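PDB 3FRN: flagellar protein FlgA, which probably acts as a periplasmic chaperone in assembly of the P ring of the flagellar basal body. Local coordinates for residues Val145-Asp156 / Ile188-Leu199. Residues are numbered along the deposited sequence; the frame is centred on the assembly and turned at random.
Sequences VVVLKRNINVGD and ISRRYLKEGTVL
Leu148 pushes its two methyl branches into the partner segment Ile188-Leu199 in different directions. CD1 meets Leu193 CB at 3.6 Å, the two side chains crossing at about a right angle, while CD2 lies 3.9 Å from Leu199 CD2. Ile152 runs alongside Leu193 and points the same way. Its CG1 sits between backbone N and carbonyl carbon (chi1 62°), and CD1 at the end of this branch comes within 3.4 Å of Ser189 OG. That hydroxyl donates to Arg191 O in its own segment, on a lone pair, so the buried polar group is satisfied locally. Between the backbones, Ile152 and Leu193 form an antiparallel hydrogen-bonded pair.

At the outer edge, Asn151 OD1 accepts the backbone N-H of Glu195 at 2.8 Å, tilted somewhat from the amide plane, and its ND2 lies against Lys194 CD. Glu195 CG, anti to its backbone N (chi1 173°), reaches Lys149 O at 3.2 Å.

Two type II turns, Asn153-Asp156 and Lys194-Thr197, play matching roles. Gly155 N donates to Ser189 O and Asp156 O receives Ser189 N; correspondingly, Gly196 N donates to Leu148 O and Thr197 O receives Leu148 N, at 3.1 Å. Both glycines have positive phi, as the third position of such turns favours. Val184 of helix 181-184 touches Val146 and Leu199 beside this core. Two similar strand-loop-turn segments clasping each other about an approximate twofold are characteristic of the SAF domain and its beta-clip fold.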
loop_
_atom_site.group_PDB
_atom_site.type_symbol
_atom_site.label_atom_id
_atom_site.label_comp_id
_atom_site.label_asym_id
_atom_site.label_seq_id
_atom_site.Cartn_x
_atom_site.Cartn_y
_atom_site.Cartn_z
ATOM N N VAL A 145 3.499 2.868 8.499
ATOM C CA VAL A 145 2.119 3.228 8.808
ATOM C C VAL A 145 1.855 3.251 10.319
ATOM O O VAL A 145 2.628 2.709 11.103
ATOM C CB VAL A 145 1.099 2.293 8.105
ATOM C CG1 VAL A 145 1.223 2.391 6.589
ATOM C CG2 VAL A 145 1.273 0.869 8.575
ATOM N N VAL A 146 0.753 3.885 10.708
ATOM C CA VAL A 146 0.371 4.024 12.105
ATOM C C VAL A 146 -0.400 2.787 12.573
ATOM O O VAL A 146 -1.443 2.443 12.017
ATOM C CB VAL A 146 -0.455 5.321 12.321
ATOM C CG1 VAL A 146 -1.150 5.314 13.666
ATOM C CG2 VAL A 146 0.443 6.544 12.195
ATOM N N VAL A 147 0.134 2.122 13.595
ATOM C CA VAL A 147 -0.437 0.880 14.114
ATOM C C VAL A 147 -0.735 1.045 15.607
ATOM O O VAL A 147 0.023 1.698 16.324
ATOM C CB VAL A 147 0.527 -0.322 13.857
ATOM C CG1 VAL A 147 0.119 -1.566 14.644
ATOM C CG2 VAL A 147 0.598 -0.645 12.368
ATOM N N LEU A 148 -1.841 0.464 16.065
ATOM C CA LEU A 148 -2.246 0.550 17.475
ATOM C C LEU A 148 -1.328 -0.168 18.470
ATOM O O LEU A 148 -0.981 -1.340 18.283
ATOM C CB LEU A 148 -3.687 0.061 17.647
ATOM C CG LEU A 148 -4.778 1.033 17.177
ATOM C CD1 LEU A 148 -6.142 0.465 17.487
ATOM C CD2 LEU A 148 -4.625 2.404 17.826
ATOM N N LYS A 149 -0.942 0.556 19.524
ATOM C CA LYS A 149 -0.219 -0.020 20.668
ATOM C C LYS A 149 -1.170 -0.691 21.652
ATOM O O LYS A 149 -0.774 -1.603 22.369
ATOM C CB LYS A 149 0.563 1.055 21.435
ATOM C CG LYS A 149 1.884 1.463 20.815
ATOM C CD LYS A 149 2.278 2.861 21.265
ATOM C CE LYS A 149 3.211 2.862 22.440
ATOM N NZ LYS A 149 3.641 4.258 22.736
ATOM N N ARG A 150 -2.416 -0.225 21.696
ATOM C CA ARG A 150 -3.383 -0.721 22.673
ATOM C C ARG A 150 -4.812 -0.689 22.138
ATOM O O ARG A 150 -5.090 -0.027 21.139
ATOM C CB ARG A 150 -3.276 0.083 23.973
ATOM C CG ARG A 150 -3.479 1.578 23.791
ATOM C CD ARG A 150 -2.848 2.392 24.923
ATOM N NE ARG A 150 -3.333 2.037 26.259
ATOM C CZ ARG A 150 -4.522 2.375 26.762
ATOM N NH1 ARG A 150 -5.400 3.069 26.037
ATOM N NH2 ARG A 150 -4.841 2.003 27.999
ATOM N N ASN A 151 -5.706 -1.413 22.811
ATOM C CA ASN A 151 -7.123 -1.449 22.443
ATOM C C ASN A 151 -7.800 -0.111 22.671
ATOM O O ASN A 151 -7.529 0.575 23.658
ATOM C CB ASN A 151 -7.867 -2.531 23.227
ATOM C CG ASN A 151 -7.293 -3.915 23.005
ATOM O OD1 ASN A 151 -6.382 -4.103 22.196
ATOM N ND2 ASN A 151 -7.823 -4.894 23.727
ATOM N N ILE A 152 -8.674 0.262 21.743
ATOM C CA ILE A 152 -9.401 1.521 21.829
ATOM C C ILE A 152 -10.884 1.284 21.544
ATOM O O ILE A 152 -11.244 0.305 20.888
ATOM C CB ILE A 152 -8.836 2.578 20.851
ATOM C CG1 ILE A 152 -8.984 2.098 19.405
ATOM C CG2 ILE A 152 -7.369 2.909 21.190
ATOM C CD1 ILE A 152 -8.803 3.167 18.396
ATOM N N ASN A 153 -11.735 2.177 22.042
ATOM C CA ASN A 153 -13.179 1.992 21.956
ATOM C C ASN A 153 -13.830 3.077 21.095
ATOM O O ASN A 153 -13.182 4.061 20.719
ATOM C CB ASN A 153 -13.782 1.961 23.371
ATOM C CG ASN A 153 -15.068 1.126 23.466
ATOM O OD1 ASN A 153 -15.575 0.606 22.470
ATOM N ND2 ASN A 153 -15.601 1.014 24.680
ATOM N N VAL A 154 -15.101 2.866 20.763
ATOM C CA VAL A 154 -15.916 3.852 20.066
ATOM C C VAL A 154 -15.897 5.137 20.883
ATOM O O VAL A 154 -16.165 5.120 22.084
ATOM C CB VAL A 154 -17.380 3.358 19.926
ATOM C CG1 VAL A 154 -18.253 4.388 19.225
ATOM C CG2 VAL A 154 -17.429 2.034 19.192
ATOM N N GLY A 155 -15.540 6.243 20.240
ATOM C CA GLY A 155 -15.538 7.539 20.915
ATOM C C GLY A 155 -14.228 7.939 21.570
ATOM O O GLY A 155 -14.077 9.080 21.996
ATOM N N ASP A 156 -13.278 7.013 21.656
ATOM C CA ASP A 156 -11.968 7.338 22.216
ATOM C C ASP A 156 -11.184 8.311 21.331
ATOM O O ASP A 156 -11.148 8.159 20.124
ATOM C CB ASP A 156 -11.150 6.064 22.464
ATOM C CG ASP A 156 -11.588 5.315 23.723
ATOM O OD1 ASP A 156 -12.455 5.841 24.465
ATOM O OD2 ASP A 156 -11.062 4.203 23.974
ATOM N N ILE A 188 -11.082 10.842 16.577
ATOM C CA ILE A 188 -11.989 10.083 17.422
ATOM C C ILE A 188 -12.296 8.750 16.737
ATOM O O ILE A 188 -12.724 8.727 15.591
ATOM C CB ILE A 188 -13.282 10.914 17.697
ATOM C CG1 ILE A 188 -12.937 12.134 18.556
ATOM C CG2 ILE A 188 -14.361 10.076 18.373
ATOM C CD1 ILE A 188 -14.015 13.173 18.613
ATOM N N SER A 189 -12.057 7.651 17.439
ATOM C CA SER A 189 -12.327 6.319 16.918
ATOM C C SER A 189 -13.818 6.075 16.669
ATOM O O SER A 189 -14.655 6.352 17.524
ATOM C CB SER A 189 -11.813 5.266 17.890
ATOM O OG SER A 189 -11.965 3.969 17.337
ATOM N N ARG A 190 -14.143 5.541 15.496
ATOM C CA ARG A 190 -15.523 5.186 15.189
ATOM C C ARG A 190 -15.819 3.773 15.676
ATOM O O ARG A 190 -16.966 3.326 15.649
ATOM C CB ARG A 190 -15.799 5.294 13.684
ATOM C CG ARG A 190 -15.615 6.694 13.095
ATOM C CD ARG A 190 -15.750 6.690 11.580
ATOM N NE ARG A 190 -17.105 7.031 11.160
ATOM C CZ ARG A 190 -17.428 8.139 10.496
ATOM N NH1 ARG A 190 -18.690 8.367 10.162
ATOM N NH2 ARG A 190 -16.493 9.018 10.157
ATOM N N ARG A 191 -14.781 3.060 16.108
ATOM C CA ARG A 191 -14.950 1.661 16.505
ATOM C C ARG A 191 -14.069 1.150 17.648
ATOM O O ARG A 191 -13.103 1.802 18.074
ATOM C CB ARG A 191 -14.856 0.709 15.296
ATOM C CG ARG A 191 -13.942 1.139 14.174
ATOM C CD ARG A 191 -14.243 0.326 12.923
ATOM N NE ARG A 191 -15.656 0.415 12.560
ATOM C CZ ARG A 191 -16.163 1.308 11.712
ATOM N NH1 ARG A 191 -15.377 2.198 11.116
ATOM N NH2 ARG A 191 -17.464 1.309 11.455
ATOM N N TYR A 192 -14.442 -0.027 18.144
ATOM C CA TYR A 192 -13.591 -0.783 19.033
ATOM C C TYR A 192 -12.557 -1.541 18.203
ATOM O O TYR A 192 -12.892 -2.447 17.433
ATOM C CB TYR A 192 -14.416 -1.742 19.894
ATOM C CG TYR A 192 -13.577 -2.698 20.714
ATOM C CD1 TYR A 192 -13.385 -4.014 20.303
ATOM C CD2 TYR A 192 -12.973 -2.284 21.898
ATOM C CE1 TYR A 192 -12.617 -4.896 21.050
ATOM C CE2 TYR A 192 -12.199 -3.155 22.652
ATOM C CZ TYR A 192 -12.027 -4.459 22.222
ATOM O OH TYR A 192 -11.267 -5.331 22.967
ATOM N N LEU A 193 -11.299 -1.158 18.367
ATOM C CA LEU A 193 -10.198 -1.779 17.647
ATOM C C LEU A 193 -9.248 -2.422 18.649
ATOM O O LEU A 193 -9.114 -1.948 19.778
ATOM C CB LEU A 193 -9.466 -0.723 16.807
ATOM C CG LEU A 193 -9.884 -0.375 15.372
ATOM C CD1 LEU A 193 -11.110 -1.144 14.889
ATOM C CD2 LEU A 193 -10.082 1.131 15.212
ATOM N N LYS A 194 -8.610 -3.515 18.244
ATOM C CA LYS A 194 -7.661 -4.206 19.102
ATOM C C LYS A 194 -6.251 -3.778 18.727
ATOM O O LYS A 194 -6.024 -3.303 17.623
ATOM C CB LYS A 194 -7.814 -5.728 18.963
ATOM C CG LYS A 194 -9.131 -6.307 19.496
ATOM C CD LYS A 194 -9.015 -6.766 20.942
ATOM C CE LYS A 194 -8.611 -8.231 21.051
ATOM N NZ LYS A 194 -8.757 -8.756 22.446
ATOM N N GLU A 195 -5.310 -3.946 19.650
ATOM C CA GLU A 195 -3.892 -3.693 19.394
ATOM C C GLU A 195 -3.426 -4.431 18.129
ATOM O O GLU A 195 -3.890 -5.536 17.839
ATOM C CB GLU A 195 -3.072 -4.132 20.621
ATOM C CG GLU A 195 -1.555 -4.099 20.449
ATOM C CD GLU A 195 -0.814 -4.951 21.475
ATOM O OE1 GLU A 195 0.428 -5.043 21.370
ATOM O OE2 GLU A 195 -1.461 -5.529 22.379
ATOM N N GLY A 196 -2.529 -3.810 17.368
ATOM C CA GLY A 196 -2.010 -4.415 16.141
ATOM C C GLY A 196 -2.752 -3.970 14.892
ATOM O O GLY A 196 -2.299 -4.205 13.772
ATOM N N THR A 197 -3.897 -3.326 15.091
ATOM C CA THR A 197 -4.721 -2.846 13.995
ATOM C C THR A 197 -4.073 -1.643 13.318
ATOM O O THR A 197 -3.825 -0.618 13.959
ATOM C CB THR A 197 -6.149 -2.484 14.480
ATOM O OG1 THR A 197 -6.784 -3.654 15.016
ATOM C CG2 THR A 197 -6.994 -1.943 13.347
ATOM N N VAL A 198 -3.796 -1.802 12.024
ATOM C CA VAL A 198 -3.346 -0.713 11.154
ATOM C C VAL A 198 -4.479 0.273 11.028
ATOM O O VAL A 198 -5.575 -0.092 10.590
ATOM C CB VAL A 198 -3.001 -1.216 9.740
ATOM C CG1 VAL A 198 -2.614 -0.048 8.825
ATOM C CG2 VAL A 198 -1.895 -2.258 9.796
ATOM N N LEU A 199 -4.212 1.515 11.416
ATOM C CA LEU A 199 -5.234 2.543 11.457
ATOM C C LEU A 199 -5.502 2.994 10.042
ATOM O O LEU A 199 -4.575 3.145 9.260
ATOM C CB LEU A 199 -4.771 3.716 12.334
ATOM C CG LEU A 199 -5.672 4.071 13.519
ATOM C CD1 LEU A 199 -6.376 2.842 14.049
ATOM C CD2 LEU A 199 -4.874 4.707 14.641
#